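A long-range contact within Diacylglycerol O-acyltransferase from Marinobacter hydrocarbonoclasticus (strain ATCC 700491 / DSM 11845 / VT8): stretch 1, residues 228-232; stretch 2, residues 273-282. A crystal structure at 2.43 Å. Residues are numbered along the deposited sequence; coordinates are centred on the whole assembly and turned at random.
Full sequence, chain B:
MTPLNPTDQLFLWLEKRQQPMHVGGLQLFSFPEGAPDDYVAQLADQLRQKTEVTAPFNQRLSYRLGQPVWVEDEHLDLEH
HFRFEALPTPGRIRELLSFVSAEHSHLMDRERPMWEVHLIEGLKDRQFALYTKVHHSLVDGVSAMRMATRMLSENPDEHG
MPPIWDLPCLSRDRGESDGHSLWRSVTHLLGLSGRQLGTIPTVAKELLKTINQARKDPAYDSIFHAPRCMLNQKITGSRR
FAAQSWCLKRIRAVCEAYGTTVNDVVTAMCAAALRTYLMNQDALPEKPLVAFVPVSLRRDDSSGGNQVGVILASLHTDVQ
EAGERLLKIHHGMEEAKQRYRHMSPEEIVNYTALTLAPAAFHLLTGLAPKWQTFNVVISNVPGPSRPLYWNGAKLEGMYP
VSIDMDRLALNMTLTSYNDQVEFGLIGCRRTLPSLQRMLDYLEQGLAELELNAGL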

# COMPACT_ATOMS: atom_id res chain seq x y z
N ARG B 228 -24.94 13.73 15.21
CA ARG B 228 -23.50 13.86 15.17
C ARG B 228 -22.89 12.74 16.00
O ARG B 228 -23.37 12.41 17.08
CB ARG B 228 -23.09 15.24 15.68
CG ARG B 228 -23.19 16.34 14.60
CD ARG B 228 -22.52 17.65 15.01
NE ARG B 228 -21.70 18.22 13.93
CZ ARG B 228 -21.86 19.45 13.42
NH1 ARG B 228 -22.81 20.25 13.88
NH2 ARG B 228 -21.06 19.87 12.44
N CYS B 229 -21.84 12.13 15.45
CA CYS B 229 -21.28 10.91 16.02
C CYS B 229 -19.82 10.80 15.64
O CYS B 229 -19.39 11.26 14.58
CB CYS B 229 -22.03 9.67 15.52
SG CYS B 229 -21.45 8.13 16.27
N MET B 230 -19.05 10.15 16.53
CA MET B 230 -17.63 9.96 16.29
C MET B 230 -17.35 9.12 15.04
O MET B 230 -16.31 9.28 14.40
CB MET B 230 -16.97 9.36 17.54
CG MET B 230 -16.79 7.87 17.49
SD MET B 230 -16.07 7.14 19.00
CE MET B 230 -14.31 7.36 18.78
N LEU B 231 -18.28 8.23 14.64
CA LEU B 231 -18.13 7.53 13.37
C LEU B 231 -18.17 8.47 12.16
O LEU B 231 -17.82 8.05 11.05
CB LEU B 231 -19.23 6.47 13.19
CG LEU B 231 -19.52 5.50 14.35
CD1 LEU B 231 -20.61 4.52 13.97
CD2 LEU B 231 -18.28 4.74 14.76
N ASN B 232 -18.58 9.72 12.32
CA ASN B 232 -18.95 10.48 11.14
C ASN B 232 -18.10 11.74 11.00
O ASN B 232 -18.60 12.87 11.04
CB ASN B 232 -20.46 10.77 11.20
CG ASN B 232 -21.28 9.48 11.33
OD1 ASN B 232 -21.88 9.22 12.38
ND2 ASN B 232 -21.30 8.68 10.28
N ALA B 273 -23.25 -3.94 19.82
CA ALA B 273 -21.81 -3.69 19.71
C ALA B 273 -21.52 -2.20 19.55
O ALA B 273 -20.62 -1.66 20.21
CB ALA B 273 -21.21 -4.49 18.55
N LEU B 274 -22.28 -1.52 18.68
CA LEU B 274 -22.04 -0.10 18.46
C LEU B 274 -22.30 0.69 19.74
O LEU B 274 -21.58 1.65 20.05
CB LEU B 274 -22.93 0.43 17.34
CG LEU B 274 -22.48 0.18 15.90
CD1 LEU B 274 -23.64 0.42 14.95
CD2 LEU B 274 -21.26 1.06 15.53
N ARG B 275 -23.34 0.29 20.47
CA ARG B 275 -23.68 0.95 21.73
C ARG B 275 -22.55 0.79 22.73
O ARG B 275 -22.06 1.78 23.29
CB ARG B 275 -25.00 0.37 22.26
CG ARG B 275 -25.46 0.96 23.58
CD ARG B 275 -26.73 0.29 24.07
NE ARG B 275 -26.82 0.39 25.52
CZ ARG B 275 -27.21 1.47 26.18
NH1 ARG B 275 -27.60 2.56 25.52
NH2 ARG B 275 -27.23 1.47 27.51
N THR B 276 -22.10 -0.44 22.96
CA THR B 276 -21.01 -0.67 23.90
C THR B 276 -19.76 0.10 23.48
O THR B 276 -19.10 0.73 24.32
CB THR B 276 -20.69 -2.16 24.00
OG1 THR B 276 -21.90 -2.92 24.06
CG2 THR B 276 -19.86 -2.44 25.26
N TYR B 277 -19.44 0.09 22.18
CA TYR B 277 -18.22 0.74 21.72
C TYR B 277 -18.26 2.25 22.00
O TYR B 277 -17.27 2.83 22.46
CB TYR B 277 -17.98 0.47 20.24
CG TYR B 277 -16.73 1.16 19.75
CD1 TYR B 277 -15.49 0.53 19.81
CD2 TYR B 277 -16.78 2.47 19.28
CE1 TYR B 277 -14.33 1.17 19.38
CE2 TYR B 277 -15.62 3.12 18.86
CZ TYR B 277 -14.41 2.46 18.92
OH TYR B 277 -13.27 3.10 18.51
N LEU B 278 -19.40 2.90 21.73
CA LEU B 278 -19.45 4.35 21.89
C LEU B 278 -19.57 4.76 23.35
O LEU B 278 -19.05 5.81 23.74
CB LEU B 278 -20.62 4.92 21.07
CG LEU B 278 -20.41 4.84 19.56
CD1 LEU B 278 -21.72 5.01 18.81
CD2 LEU B 278 -19.40 5.88 19.13
N MET B 279 -20.24 3.96 24.17
CA MET B 279 -20.19 4.22 25.60
C MET B 279 -18.76 4.13 26.10
O MET B 279 -18.24 5.08 26.71
CB MET B 279 -21.09 3.25 26.35
CG MET B 279 -22.56 3.49 26.09
SD MET B 279 -23.59 2.47 27.14
CE MET B 279 -23.33 0.84 26.44
N ASN B 280 -18.09 3.02 25.78
CA ASN B 280 -16.70 2.84 26.18
C ASN B 280 -15.82 4.02 25.76
O ASN B 280 -14.84 4.32 26.44
CB ASN B 280 -16.17 1.53 25.62
CG ASN B 280 -16.43 0.35 26.54
OD1 ASN B 280 -15.55 -0.07 27.28
ND2 ASN B 280 -17.64 -0.20 26.49
N GLN B 281 -16.15 4.70 24.66
CA GLN B 281 -15.43 5.91 24.27
C GLN B 281 -16.00 7.17 24.89
O GLN B 281 -15.52 8.27 24.58
CB GLN B 281 -15.41 6.08 22.74
CG GLN B 281 -14.50 5.10 22.02
CD GLN B 281 -13.06 5.57 22.01
OE1 GLN B 281 -12.74 6.64 21.49
NE2 GLN B 281 -12.18 4.77 22.60
N ASP B 282 -17.03 7.06 25.74
CA ASP B 282 -17.75 8.22 26.25
C ASP B 282 -18.27 9.10 25.13
O ASP B 282 -18.33 10.32 25.25
CB ASP B 282 -16.87 9.03 27.21
CG ASP B 282 -16.82 8.43 28.60
OD1 ASP B 282 -17.90 8.29 29.23
OD2 ASP B 282 -15.70 8.07 29.05

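Stretch 2 is the end of a helix, and stretch 1 contains a type I beta turn from Cys229 to Asn232. The two meet through side chains alone. No hydrogen bond crosses between them, and together they bury 277 Å².

Ala273 lies out of reach, but its O accepts the backbone hydrogen bond from Tyr277 N at 2.9 Å. Leu274 opens the contact. Its CA-to-CB bond points sideways, yet the end of the side chain comes nearer, and CD2 lies 3.9 Å from Leu231 CD1. Leu231 reaches in the same manner, so two buried leucines meet by their methyl groups.

Arg275 and Thr276 are out of reach of the turn. Tyr277 points toward it. Its CE2 is 4.0 Å from Met230 SD, and the sulfur approaches the ring obliquely. The hydroxyl is hydrogen-bonded elsewhere in the structure, so the ring can be buried without leaving its polar end unsatisfied.

Leu278 is the centre of the helix side. It follows Leu274 by one helical turn, with Leu278 N bonded to Leu274 O at 3.0 Å. Leu278 CD2 is 3.6 Å from Met230 SD. Both Leu278 methyls pack on Cys229 SG, CD1 at 4.0 Å and CD2 at 4.2 Å. Cys229 SG also accepts a hydrogen bond from Leu231 N, at 3.6 Å.

Met230 has the largest area covered, 77 Å². Its CA-to-CB bond points toward the helix, and the long, unbranched side chain spans from Leu278 to Gln281.

Met279 and Asn280 are out of reach. Asn280 ND2 bonds back to Thr276 O at 2.8 Å. Gln281, just past the helix, points toward the turn, and its OE1 lies 3.2 Å from Met230 CE. This is a close packing contact at a partly exposed margin. Asp282, with positive phi, ends the helix in a Schellman motif and makes no contact.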